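6-aminohexanoate-dimer hydrolase (Bacillus anthracis, PDB 4GB7) probably hydrolyses the amide bond of 6-aminohexanoate dimers or related amides or esters, using a serine beta-lactamase-like fold. Local coordinates at residues 45-50 / 55-60; 112-117 / 305-310; 195-200 / 225-230; 210-215 / 299-304. One frame throughout, in Å; residues are numbered along the deposited sequence.

Contact 1 of 4, residues 45-50 / 55-60; sequences KNWLDD and WSYTHM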
loop_
_atom_site.group_PDB
_atom_site.type_symbol
_atom_site.label_atom_id
_atom_site.label_comp_id
_atom_site.label_asym_id
_atom_site.label_seq_id
_atom_site.Cartn_x
_atom_site.Cartn_y
_atom_site.Cartn_z
ATOM N N LYS A 45 -14.849 -5.140 16.792
ATOM C CA LYS A 45 -16.050 -5.225 15.979
ATOM C C LYS A 45 -16.186 -4.033 15.053
ATOM O O LYS A 45 -16.511 -4.217 13.877
ATOM C CB LYS A 45 -17.326 -5.395 16.843
ATOM C CG LYS A 45 -18.477 -6.019 16.077
ATOM C CD LYS A 45 -19.772 -6.236 16.887
ATOM C CE LYS A 45 -19.557 -6.808 18.288
ATOM N NZ LYS A 45 -19.071 -5.799 19.283
ATOM N N ASN A 46 -15.867 -2.835 15.564
ATOM C CA ASN A 46 -16.213 -1.598 14.915
ATOM C C ASN A 46 -15.087 -0.717 14.345
ATOM O O ASN A 46 -15.387 0.315 13.758
ATOM C CB ASN A 46 -17.099 -0.724 15.832
ATOM C CG ASN A 46 -16.327 -0.057 16.984
ATOM O OD1 ASN A 46 -15.085 -0.046 17.022
ATOM N ND2 ASN A 46 -17.073 0.504 17.937
ATOM N N TRP A 47 -13.825 -1.136 14.486
ATOM C CA TRP A 47 -12.712 -0.270 14.184
ATOM C C TRP A 47 -12.652 0.171 12.737
ATOM O O TRP A 47 -12.046 1.201 12.457
ATOM C CB TRP A 47 -11.394 -0.883 14.594
ATOM C CG TRP A 47 -10.956 -2.056 13.797
ATOM C CD1 TRP A 47 -11.328 -3.375 13.961
ATOM C CD2 TRP A 47 -10.107 -2.035 12.637
ATOM N NE1 TRP A 47 -10.705 -4.185 13.021
ATOM C CE2 TRP A 47 -9.970 -3.421 12.189
ATOM C CE3 TRP A 47 -9.416 -1.053 11.974
ATOM C CZ2 TRP A 47 -9.193 -3.761 11.111
ATOM C CZ3 TRP A 47 -8.628 -1.414 10.890
ATOM C CH2 TRP A 47 -8.534 -2.739 10.462
ATOM N N LEU A 48 -13.263 -0.601 11.843
ATOM C CA LEU A 48 -13.301 -0.338 10.414
ATOM C C LEU A 48 -14.464 0.511 9.966
ATOM O O LEU A 48 -14.606 0.839 8.761
ATOM C CB LEU A 48 -13.395 -1.657 9.658
ATOM C CG LEU A 48 -12.131 -2.467 9.689
ATOM C CD1 LEU A 48 -12.432 -3.787 8.985
ATOM C CD2 LEU A 48 -10.966 -1.723 9.032
ATOM N N ASP A 49 -15.313 0.879 10.905
ATOM C CA ASP A 49 -16.550 1.572 10.574
ATOM C C ASP A 49 -16.386 3.039 10.928
ATOM O O ASP A 49 -15.681 3.361 11.882
ATOM C CB ASP A 49 -17.713 1.010 11.392
ATOM C CG ASP A 49 -18.048 -0.407 11.069
ATOM O OD1 ASP A 49 -17.874 -0.845 9.907
ATOM O OD2 ASP A 49 -18.512 -1.077 12.021
ATOM N N ASP A 50 -17.073 3.901 10.181
ATOM C CA ASP A 50 -17.199 5.285 10.563
ATOM C C ASP A 50 -18.050 5.354 11.843
ATOM O O ASP A 50 -19.091 4.693 11.918
ATOM C CB ASP A 50 -17.899 6.108 9.458
ATOM C CG ASP A 50 -17.824 7.596 9.727
ATOM O OD1 ASP A 50 -16.701 8.167 9.698
ATOM O OD2 ASP A 50 -18.902 8.219 9.944
ATOM N N TRP A 55 -10.206 7.247 14.088
ATOM C CA TRP A 55 -9.278 7.021 15.191
ATOM C C TRP A 55 -8.409 5.825 14.953
ATOM O O TRP A 55 -7.157 5.895 15.124
ATOM C CB TRP A 55 -10.038 6.847 16.497
ATOM C CG TRP A 55 -9.131 6.801 17.667
ATOM C CD1 TRP A 55 -8.655 7.867 18.436
ATOM C CD2 TRP A 55 -8.534 5.622 18.248
ATOM N NE1 TRP A 55 -7.785 7.423 19.399
ATOM C CE2 TRP A 55 -7.679 6.088 19.349
ATOM C CE3 TRP A 55 -8.601 4.257 17.974
ATOM C CZ2 TRP A 55 -6.971 5.208 20.158
ATOM C CZ3 TRP A 55 -7.860 3.383 18.797
ATOM C CH2 TRP A 55 -7.061 3.860 19.850
ATOM N N SER A 56 -9.017 4.681 14.677
ATOM C CA SER A 56 -8.179 3.482 14.545
ATOM C C SER A 56 -7.049 3.638 13.508
ATOM O O SER A 56 -5.881 3.263 13.776
ATOM C CB SER A 56 -9.055 2.267 14.268
ATOM O OG SER A 56 -9.615 2.386 13.004
ATOM N N TYR A 57 -7.366 4.209 12.330
ATOM C CA TYR A 57 -6.361 4.384 11.274
ATOM C C TYR A 57 -5.377 5.521 11.478
ATOM O O TYR A 57 -4.526 5.753 10.609
ATOM C CB TYR A 57 -7.007 4.413 9.853
ATOM C CG TYR A 57 -6.642 3.199 8.989
ATOM C CD1 TYR A 57 -6.639 1.940 9.492
ATOM C CD2 TYR A 57 -6.291 3.364 7.643
ATOM C CE1 TYR A 57 -6.282 0.862 8.718
ATOM C CE2 TYR A 57 -5.921 2.329 6.872
ATOM C CZ TYR A 57 -5.951 1.058 7.386
ATOM O OH TYR A 57 -5.554 -0.004 6.580
ATOM N N THR A 58 -5.494 6.230 12.610
ATOM C CA THR A 58 -4.495 7.193 13.058
ATOM C C THR A 58 -3.814 6.779 14.381
ATOM O O THR A 58 -2.984 7.528 14.910
ATOM C CB THR A 58 -5.118 8.595 13.175
ATOM O OG1 THR A 58 -6.233 8.556 14.033
ATOM C CG2 THR A 58 -5.594 9.109 11.759
ATOM N N HIS A 59 -4.193 5.614 14.916
ATOM C CA HIS A 59 -3.667 5.126 16.212
ATOM C C HIS A 59 -3.529 3.631 16.247
ATOM O O HIS A 59 -3.802 3.006 17.289
ATOM C CB HIS A 59 -4.616 5.510 17.343
ATOM C CG HIS A 59 -4.825 7.016 17.509
ATOM N ND1 HIS A 59 -5.741 7.703 16.812
ATOM C CD2 HIS A 59 -4.222 7.927 18.360
ATOM C CE1 HIS A 59 -5.724 9.012 17.209
ATOM N NE2 HIS A 59 -4.800 9.144 18.149
HETATM N N MSE A 60 -3.098 3.022 15.155
HETATM C CA MSE A 60 -3.169 1.557 15.065
HETATM C C MSE A 60 -2.335 0.879 16.157
HETATM O O MSE A 60 -2.752 -0.148 16.759
HETATM C CB MSE A 60 -2.786 1.056 13.658
HETATM C CG MSE A 60 -3.867 1.193 12.578
HETATM SE SE MSE A 60 -5.474 0.146 12.875
HETATM C CE MSE A 60 -4.829 -1.614 12.425
#
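W47 and S56 bring the two segments together, with their CA atoms 5.9 Å apart. Residues 46-49 form a type I beta turn, closed by D49 N to N46 O at 2.9 Å, ahead of helix 52-56. A second type I turn, from S56 to H59, carries the chain out of that helix. The S56 hydroxyl donates to the main-chain oxygen of W47, with OG 2.8 Å from O; it arrives tilted from the carbonyl plane, at a C=O...donor angle of 139°. Its chi1 of 68° sets OG between the backbone N and the carbonyl carbon of S56, facing W47. The same OG lies at the edge of the indole, 3.6 Å from W47 CE3. Farther along this edge the Y57 ring comes in obliquely, and its CE1 touches W47 CZ3 at 3.9 Å. In one of its two conformers, and so less surely, selenomethionine M60 makes an oblique Met-aromatic contact, SE 4.0 Å from W47 CZ3, the line from the six-membered ring centroid to SE 43° off the normal. Within the second segment, H59 ND1 donates to W55 O over 2.9 Å, nearly in the imidazole plane, and T58 N shares this acceptor. F63 also meets the indole, while Y57 rests on A139 and M60 on strand 287-290. The contact thus joins the N-terminal loop to the short helix by one polar link between buried residues, beside an otherwise apolar patch. Because S56 OG serves W47 O, that carbonyl is satisfied within the protein interior.

Contact 2 of 4, residues 112-117 / 305-310; sequences AFVVVH and ATARDM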
loop_
_atom_site.group_PDB
_atom_site.type_symbol
_atom_site.label_atom_id
_atom_site.label_comp_id
_atom_site.label_asym_id
_atom_site.label_seq_id
_atom_site.Cartn_x
_atom_site.Cartn_y
_atom_site.Cartn_z
ATOM N N ALA A 112 -4.403 13.201 5.454
ATOM C CA ALA A 112 -3.173 13.814 4.992
ATOM C C ALA A 112 -3.107 13.838 3.491
ATOM O O ALA A 112 -3.483 12.874 2.825
ATOM C CB ALA A 112 -1.950 13.081 5.539
ATOM N N PHE A 113 -2.555 14.927 2.982
ATOM C CA PHE A 113 -2.402 15.110 1.554
ATOM C C PHE A 113 -1.077 15.829 1.347
ATOM O O PHE A 113 -0.878 16.900 1.867
ATOM C CB PHE A 113 -3.592 15.839 0.974
ATOM C CG PHE A 113 -3.613 15.886 -0.511
ATOM C CD1 PHE A 113 -4.015 14.778 -1.243
ATOM C CD2 PHE A 113 -3.206 17.023 -1.204
ATOM C CE1 PHE A 113 -4.047 14.824 -2.624
ATOM C CE2 PHE A 113 -3.291 17.084 -2.576
ATOM C CZ PHE A 113 -3.668 15.969 -3.293
ATOM N N VAL A 114 -0.153 15.175 0.651
ATOM C CA VAL A 114 1.171 15.719 0.383
ATOM C C VAL A 114 1.466 15.683 -1.123
ATOM O O VAL A 114 1.339 14.598 -1.769
ATOM C CB VAL A 114 2.240 14.918 1.129
ATOM C CG1 VAL A 114 3.650 15.372 0.756
ATOM C CG2 VAL A 114 2.012 14.967 2.663
ATOM N N VAL A 115 1.923 16.814 -1.647
ATOM C CA VAL A 115 2.318 16.961 -3.045
ATOM C C VAL A 115 3.790 17.412 -3.124
ATOM O O VAL A 115 4.194 18.427 -2.571
ATOM C CB VAL A 115 1.449 17.963 -3.819
ATOM C CG1 VAL A 115 1.886 18.027 -5.294
ATOM C CG2 VAL A 115 -0.035 17.681 -3.633
ATOM N N VAL A 116 4.582 16.615 -3.816
ATOM C CA VAL A 116 5.998 16.856 -4.052
ATOM C C VAL A 116 6.172 17.016 -5.576
ATOM O O VAL A 116 5.552 16.272 -6.361
ATOM C CB VAL A 116 6.856 15.711 -3.561
ATOM C CG1 VAL A 116 8.359 16.007 -3.768
ATOM C CG2 VAL A 116 6.623 15.469 -2.079
ATOM N N HIS A 117 6.971 17.990 -5.986
ATOM C CA HIS A 117 7.155 18.348 -7.413
ATOM C C HIS A 117 8.599 18.713 -7.633
ATOM O O HIS A 117 9.163 19.554 -6.929
ATOM C CB HIS A 117 6.281 19.517 -7.793
ATOM C CG HIS A 117 6.336 19.865 -9.244
ATOM N ND1 HIS A 117 6.464 21.140 -9.680
ATOM C CD2 HIS A 117 6.290 19.049 -10.387
ATOM C CE1 HIS A 117 6.488 21.143 -11.047
ATOM N NE2 HIS A 117 6.393 19.867 -11.481
ATOM N N ALA A 305 2.812 4.590 8.467
ATOM C CA ALA A 305 3.929 5.519 8.224
ATOM C C ALA A 305 3.414 6.948 8.174
ATOM O O ALA A 305 2.198 7.171 8.038
ATOM C CB ALA A 305 4.660 5.179 6.938
ATOM N N THR A 306 4.308 7.914 8.270
ATOM C CA THR A 306 3.869 9.307 8.085
ATOM C C THR A 306 3.827 9.683 6.587
ATOM O O THR A 306 4.424 9.016 5.720
ATOM C CB THR A 306 4.773 10.327 8.811
ATOM O OG1 THR A 306 6.007 10.440 8.099
ATOM C CG2 THR A 306 4.971 9.992 10.293
ATOM N N ALA A 307 3.057 10.709 6.267
ATOM C CA ALA A 307 2.813 11.099 4.885
ATOM C C ALA A 307 4.074 11.604 4.183
ATOM O O ALA A 307 4.326 11.233 3.015
ATOM C CB ALA A 307 1.699 12.155 4.778
ATOM N N ARG A 308 4.841 12.461 4.869
ATOM C CA ARG A 308 6.082 12.926 4.298
ATOM C C ARG A 308 7.061 11.776 4.105
ATOM O O ARG A 308 7.803 11.791 3.149
ATOM C CB ARG A 308 6.732 14.018 5.139
ATOM C CG ARG A 308 6.010 15.339 4.951
ATOM C CD ARG A 308 6.799 16.546 5.468
ATOM N NE ARG A 308 7.112 16.424 6.869
ATOM C CZ ARG A 308 6.359 16.840 7.891
ATOM N NH1 ARG A 308 6.786 16.644 9.129
ATOM N NH2 ARG A 308 5.194 17.462 7.706
ATOM N N ASP A 309 7.058 10.815 5.015
ATOM C CA ASP A 309 7.969 9.694 4.858
ATOM C C ASP A 309 7.577 8.860 3.640
ATOM O O ASP A 309 8.450 8.403 2.890
ATOM C CB ASP A 309 8.063 8.838 6.136
ATOM C CG ASP A 309 8.948 9.508 7.215
ATOM O OD1 ASP A 309 9.694 10.462 6.850
ATOM O OD2 ASP A 309 8.977 9.061 8.376
HETATM N N MSE A 310 6.299 8.638 3.441
HETATM C CA MSE A 310 5.838 7.964 2.231
HETATM C C MSE A 310 6.198 8.752 0.993
HETATM O O MSE A 310 6.544 8.176 -0.011
HETATM C CB MSE A 310 4.355 7.717 2.237
HETATM C CG MSE A 310 3.950 6.638 3.144
HETATM SE SE MSE A 310 4.780 4.917 2.687
HETATM C CE MSE A 310 4.942 5.095 0.767
#
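A307, in the first turn of helix 307-318, sets its methyl against A112 and V114 of strand 110-117. The arrangement is helix-on-sheet packing in a beta-lactamase-like fold: the strand belongs to a five-stranded antiparallel sheet, and helix 307-318 begins against one of its faces. The nearest CA atoms, those of A112 and A307, are 6.6 Å apart. Across the segments the contact is apolar. A307 CB is 3.8 Å from A112 CB and only 3.5 Å from V114 CG2, so the small residue sits closely on the strand. V114 has CG1 anti to its backbone N (chi1 174°), which turns the other branch, CG2, out to the helix; this branch also comes within 4.4 Å of R308 N. F392 of the adjacent strand 387-393 and Y126 of strand 120-126 extend the apolar layer past A307 and V114. Charge enters at the border. R308 spreads its guanidinium group among carboxylates of other parts of the chain, with salt bridges from NH2 to E132 and E124 and from NE to E284, which probably hold it in a fixed orientation beside Y126. The helix starts with routine bonding: M310 N to T306 O at 3.0 Å. T306 is the N-cap, and its OG1 accepts from D309 N at 3.3 Å, with an N-H...acceptor angle of 150°.

Contact 3 of 4, residues 195-200 / 225-230; sequences PTHGYE and DGPMKI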
loop_
_atom_site.group_PDB
_atom_site.type_symbol
_atom_site.label_atom_id
_atom_site.label_comp_id
_atom_site.label_asym_id
_atom_site.label_seq_id
_atom_site.Cartn_x
_atom_site.Cartn_y
_atom_site.Cartn_z
ATOM N N PRO A 195 -12.225 -19.942 3.054
ATOM C CA PRO A 195 -13.481 -20.001 3.778
ATOM C C PRO A 195 -13.818 -18.662 4.404
ATOM O O PRO A 195 -12.940 -17.844 4.629
ATOM C CB PRO A 195 -13.217 -21.028 4.889
ATOM C CG PRO A 195 -11.998 -21.778 4.480
ATOM C CD PRO A 195 -11.218 -20.889 3.572
ATOM N N THR A 196 -15.094 -18.431 4.673
ATOM C CA THR A 196 -15.493 -17.269 5.460
ATOM C C THR A 196 -15.448 -17.515 6.970
ATOM O O THR A 196 -15.339 -16.566 7.730
ATOM C CB THR A 196 -16.911 -16.797 5.106
ATOM O OG1 THR A 196 -17.876 -17.782 5.490
ATOM C CG2 THR A 196 -17.037 -16.468 3.619
ATOM N N HIS A 197 -15.550 -18.775 7.418
ATOM C CA HIS A 197 -15.670 -19.087 8.865
ATOM C C HIS A 197 -16.813 -18.329 9.505
ATOM O O HIS A 197 -16.777 -17.952 10.671
ATOM C CB HIS A 197 -14.336 -18.829 9.572
ATOM C CG HIS A 197 -13.222 -19.642 8.992
ATOM N ND1 HIS A 197 -13.157 -20.977 9.150
ATOM C CD2 HIS A 197 -12.151 -19.288 8.180
ATOM C CE1 HIS A 197 -12.102 -21.462 8.463
ATOM N NE2 HIS A 197 -11.467 -20.428 7.891
ATOM N N GLY A 198 -17.843 -18.089 8.714
ATOM C CA GLY A 198 -19.031 -17.449 9.178
ATOM C C GLY A 198 -18.977 -15.963 9.360
ATOM O O GLY A 198 -19.976 -15.332 9.791
ATOM N N TYR A 199 -17.879 -15.355 8.967
ATOM C CA TYR A 199 -17.741 -13.921 9.168
ATOM C C TYR A 199 -18.075 -13.189 7.900
ATOM O O TYR A 199 -17.685 -13.620 6.836
ATOM C CB TYR A 199 -16.323 -13.540 9.558
ATOM C CG TYR A 199 -16.184 -12.058 9.745
ATOM C CD1 TYR A 199 -16.408 -11.483 10.988
ATOM C CD2 TYR A 199 -15.897 -11.205 8.667
ATOM C CE1 TYR A 199 -16.334 -10.114 11.172
ATOM C CE2 TYR A 199 -15.804 -9.816 8.848
ATOM C CZ TYR A 199 -16.028 -9.288 10.107
ATOM O OH TYR A 199 -15.966 -7.935 10.304
ATOM N N GLU A 200 -18.858 -12.116 7.993
ATOM C CA GLU A 200 -18.963 -11.214 6.863
ATOM C C GLU A 200 -19.257 -9.816 7.348
ATOM O O GLU A 200 -19.884 -9.645 8.382
ATOM C CB GLU A 200 -19.967 -11.703 5.813
ATOM C CG GLU A 200 -21.377 -11.264 5.988
ATOM C CD GLU A 200 -22.358 -11.946 5.022
ATOM O OE1 GLU A 200 -22.023 -12.226 3.846
ATOM O OE2 GLU A 200 -23.473 -12.201 5.475
ATOM N N ASP A 225 -13.384 -21.394 13.892
ATOM C CA ASP A 225 -12.523 -22.474 13.449
ATOM C C ASP A 225 -11.626 -21.998 12.297
ATOM O O ASP A 225 -11.202 -22.768 11.438
ATOM C CB ASP A 225 -13.382 -23.669 12.976
ATOM C CG ASP A 225 -14.213 -23.356 11.712
ATOM O OD1 ASP A 225 -14.465 -22.171 11.379
ATOM O OD2 ASP A 225 -14.626 -24.316 11.043
ATOM N N GLY A 226 -11.344 -20.711 12.274
ATOM C CA GLY A 226 -10.583 -20.132 11.214
ATOM C C GLY A 226 -9.108 -19.995 11.548
ATOM O O GLY A 226 -8.611 -20.527 12.554
ATOM N N PRO A 227 -8.390 -19.233 10.711
ATOM C CA PRO A 227 -6.938 -19.111 10.921
ATOM C C PRO A 227 -6.568 -18.407 12.230
ATOM O O PRO A 227 -7.241 -17.431 12.637
ATOM C CB PRO A 227 -6.498 -18.341 9.661
ATOM C CG PRO A 227 -7.693 -17.503 9.333
ATOM C CD PRO A 227 -8.813 -18.493 9.505
HETATM N N MSE A 228 -5.507 -18.887 12.891
HETATM C CA MSE A 228 -5.051 -18.315 14.167
HETATM C C MSE A 228 -3.831 -17.410 14.026
HETATM O O MSE A 228 -3.510 -16.665 14.938
HETATM C CB MSE A 228 -4.763 -19.440 15.188
HETATM C CG MSE A 228 -5.977 -20.355 15.540
HETATM SE SE MSE A 228 -7.422 -19.337 16.381
HETATM C CE MSE A 228 -6.597 -19.119 18.160
ATOM N N LYS A 229 -3.188 -17.484 12.864
ATOM C CA LYS A 229 -2.067 -16.654 12.500
ATOM C C LYS A 229 -2.094 -16.541 10.988
ATOM O O LYS A 229 -2.735 -17.339 10.328
ATOM C CB LYS A 229 -0.784 -17.279 13.002
ATOM C CG LYS A 229 -0.451 -18.614 12.394
ATOM C CD LYS A 229 0.813 -19.172 13.017
ATOM C CE LYS A 229 1.225 -20.472 12.381
ATOM N NZ LYS A 229 2.592 -20.871 12.788
ATOM N N ILE A 230 -1.380 -15.565 10.431
ATOM C CA ILE A 230 -1.417 -15.295 8.984
ATOM C C ILE A 230 -1.081 -16.536 8.134
ATOM O O ILE A 230 -1.751 -16.812 7.134
ATOM C CB ILE A 230 -0.508 -14.091 8.634
ATOM C CG1 ILE A 230 -1.076 -12.797 9.220
ATOM C CG2 ILE A 230 -0.338 -13.935 7.113
ATOM C CD1 ILE A 230 -0.050 -11.682 9.186
HETATM O O HOH W 1 -15.722 -20.073 12.628
#
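H197 lays its imidazole between G226 on one face and P195 on the other. ND1 donates to D225 OD1 at 2.8 Å (N-H...acceptor angle 152°), and the carboxylate plane stands at 88° to the ring, OD1 being met from above that plane. G226 CA sits over the centre of one face, 3.3 Å from the ring centroid, a CH-pi contact in which a glycine lets the backbone come right up to the ring. P227 CD approaches obliquely, 3.7 Å from H197 NE2. The opposite face is taken by P195, whose CB lies 3.5 Å above the ring plane, offset toward its rim. The far nitrogen, NE2, is hydrogen-bonded to E236, so carboxylates engage both ring nitrogens; this could favour a positively charged imidazole. A water adds a second link between the loops: it accepts from D225 N at 3.0 Å and lies 3.1 Å from H197 O, to which it can donate. Behind the ring, the turn positions H197. Y199 N returns to T196 O at 3.1 Å, and T196 OG1 receives G198 N at 3.2 Å, an ST turn. H197 and G198 both have positive phi, as the central residues of a type I' beta turn should. The whole is a loop-to-loop join at the periphery of the beta-lactamase-like fold, a type I' turn pinned by a histidine-carboxylate hydrogen bond.

Contact 4 of 4, residues 210-215 / 299-304; sequences QLYLAS and ASAGLN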
loop_
_atom_site.group_PDB
_atom_site.type_symbol
_atom_site.label_atom_id
_atom_site.label_comp_id
_atom_site.label_asym_id
_atom_site.label_seq_id
_atom_site.Cartn_x
_atom_site.Cartn_y
_atom_site.Cartn_z
ATOM N N GLN A 210 -10.383 -12.303 6.250
ATOM C CA GLN A 210 -9.571 -13.454 6.685
ATOM C C GLN A 210 -8.213 -13.051 7.223
ATOM O O GLN A 210 -7.734 -13.614 8.222
ATOM C CB GLN A 210 -9.419 -14.507 5.604
ATOM C CG GLN A 210 -10.735 -15.208 5.245
ATOM C CD GLN A 210 -11.502 -15.722 6.451
ATOM O OE1 GLN A 210 -10.966 -16.504 7.232
ATOM N NE2 GLN A 210 -12.754 -15.259 6.623
ATOM N N LEU A 211 -7.597 -12.048 6.603
ATOM C CA LEU A 211 -6.294 -11.585 7.092
ATOM C C LEU A 211 -6.453 -10.965 8.447
ATOM O O LEU A 211 -5.671 -11.207 9.348
ATOM C CB LEU A 211 -5.706 -10.561 6.105
ATOM C CG LEU A 211 -4.372 -9.895 6.504
ATOM C CD1 LEU A 211 -3.257 -10.924 6.329
ATOM C CD2 LEU A 211 -4.135 -8.623 5.678
ATOM N N TYR A 212 -7.516 -10.172 8.615
ATOM C CA TYR A 212 -7.754 -9.577 9.916
ATOM C C TYR A 212 -8.167 -10.607 11.007
ATOM O O TYR A 212 -7.712 -10.494 12.124
ATOM C CB TYR A 212 -8.776 -8.458 9.819
ATOM C CG TYR A 212 -8.384 -7.311 8.889
ATOM C CD1 TYR A 212 -7.056 -6.987 8.647
ATOM C CD2 TYR A 212 -9.342 -6.496 8.346
ATOM C CE1 TYR A 212 -6.703 -5.938 7.827
ATOM C CE2 TYR A 212 -9.002 -5.461 7.483
ATOM C CZ TYR A 212 -7.697 -5.152 7.259
ATOM O OH TYR A 212 -7.386 -4.107 6.426
ATOM N N LEU A 213 -8.990 -11.608 10.669
ATOM C CA LEU A 213 -9.311 -12.685 11.599
ATOM C C LEU A 213 -8.034 -13.466 11.961
ATOM O O LEU A 213 -7.766 -13.738 13.125
ATOM C CB LEU A 213 -10.340 -13.617 11.008
ATOM C CG LEU A 213 -11.765 -13.036 10.986
ATOM C CD1 LEU A 213 -12.581 -13.755 9.908
ATOM C CD2 LEU A 213 -12.418 -13.087 12.369
ATOM N N ALA A 214 -7.230 -13.772 10.960
ATOM C CA ALA A 214 -5.911 -14.422 11.186
ATOM C C ALA A 214 -5.001 -13.662 12.144
ATOM O O ALA A 214 -4.224 -14.270 12.909
ATOM C CB ALA A 214 -5.204 -14.659 9.858
ATOM N N SER A 215 -5.103 -12.328 12.102
ATOM C CA SER A 215 -4.295 -11.442 12.905
ATOM C C SER A 215 -4.954 -11.090 14.231
ATOM O O SER A 215 -4.419 -10.273 14.972
ATOM C CB SER A 215 -4.058 -10.126 12.151
ATOM O OG SER A 215 -3.489 -10.335 10.896
ATOM N N ALA A 299 2.107 -8.166 5.841
ATOM C CA ALA A 299 2.835 -7.592 4.741
ATOM C C ALA A 299 1.935 -6.896 3.712
ATOM O O ALA A 299 2.373 -5.993 2.992
ATOM C CB ALA A 299 3.662 -8.691 4.037
ATOM N N SER A 300 0.681 -7.348 3.642
ATOM C CA SER A 300 -0.237 -6.947 2.582
ATOM C C SER A 300 -0.998 -5.722 2.973
ATOM O O SER A 300 -1.543 -5.068 2.109
ATOM C CB SER A 300 -1.227 -8.079 2.245
ATOM O OG SER A 300 -2.016 -8.405 3.371
ATOM N N ALA A 301 -1.022 -5.391 4.262
ATOM C CA ALA A 301 -1.988 -4.347 4.698
ATOM C C ALA A 301 -1.654 -3.600 5.983
ATOM O O ALA A 301 -2.432 -2.709 6.417
ATOM C CB ALA A 301 -3.345 -5.011 4.862
ATOM N N GLY A 302 -0.540 -3.947 6.626
ATOM C CA GLY A 302 -0.300 -3.495 8.006
ATOM C C GLY A 302 0.742 -2.423 8.294
ATOM O O GLY A 302 1.037 -2.143 9.461
ATOM N N LEU A 303 1.322 -1.833 7.253
ATOM C CA LEU A 303 2.359 -0.803 7.432
ATOM C C LEU A 303 1.702 0.519 7.719
ATOM O O LEU A 303 0.737 0.872 7.064
ATOM C CB LEU A 303 3.266 -0.707 6.210
ATOM C CG LEU A 303 4.515 0.168 6.332
ATOM C CD1 LEU A 303 5.471 -0.271 7.460
ATOM C CD2 LEU A 303 5.222 0.190 4.986
ATOM N N ASN A 304 2.212 1.199 8.718
ATOM C CA ASN A 304 1.766 2.510 9.217
ATOM C C ASN A 304 2.979 3.444 9.133
ATOM O O ASN A 304 4.072 3.111 9.641
ATOM C CB ASN A 304 1.318 2.424 10.657
ATOM C CG ASN A 304 -0.025 1.720 10.829
ATOM O OD1 ASN A 304 -1.043 2.379 11.146
ATOM N ND2 ASN A 304 -0.067 0.422 10.558
HETATM O O HOH W 2 -5.315 -2.484 7.380
#
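The Y212 ring comes up to A301 by its hydroxyl end, OH standing 4.4 Å from A301 CB. Elsewhere the phenol packs edge-to-face with the indole of W47 and touches L218. A water extends its reach across the contact: it is 2.8 Å from Y212 OH and donates to A301 O at 3.0 Å, so a buried main-chain oxygen is served although the phenol itself stops short of it. Next to this bridge L211 makes the direct packing. CG anti to the backbone N (chi1 176°), with chi2 at 74°, brings L211 CD2 out from helix 206-214 to 3.8 Å from A301 CB. The same methyl presses closely on S300, with CD2 only 3.1 Å from OG. That hydroxyl does not depend on L211 for a polar partner, since it is hydrogen-bonded to E255 of helix 251-265. Residues I230, M233 and N251 also pack on L211, so helices 230-235 and 251-265 both meet this leucine. The last turn of helix 206-214 is tied down by S215 OG, which donates to L211 O at 2.8 Å. On the other segment, G302 and N304 pair through their backbones with V290 and Y288, guiding the loop into strand 303-305. S300 O receives K143 NZ, the lysine of an apparent S140-K143-Y249 set. This resembles the Ser-x-x-Lys and tyrosine arrangement of serine beta-lactamase relatives, so the contact probably lies next to the active site.

Contact 1 comes first along the chain. Contact 2 then brings the sheet strand 110-117 to helix 307-318, and contacts 3 and 4 lie inside the loop it closes, crossing each other as their segments alternate. Contacts 3 and 4 are neighbours, their centres about 13 Å apart, joined by a probable hydrogen bond from Q210 NE2 to T196 O. Contact 1 touches contact 4 as well, centre to centre about 14 Å. Contact 2 lies across the chain's centre from contacts 3 and 4, about 35 Å from contact 3 between centres, yet strand 303-305 leads directly from contact 4 into its helix. In space, contacts 3, 4 and 2 lead from peripheral loops, past the presumed catalytic region, to the five-stranded sheet.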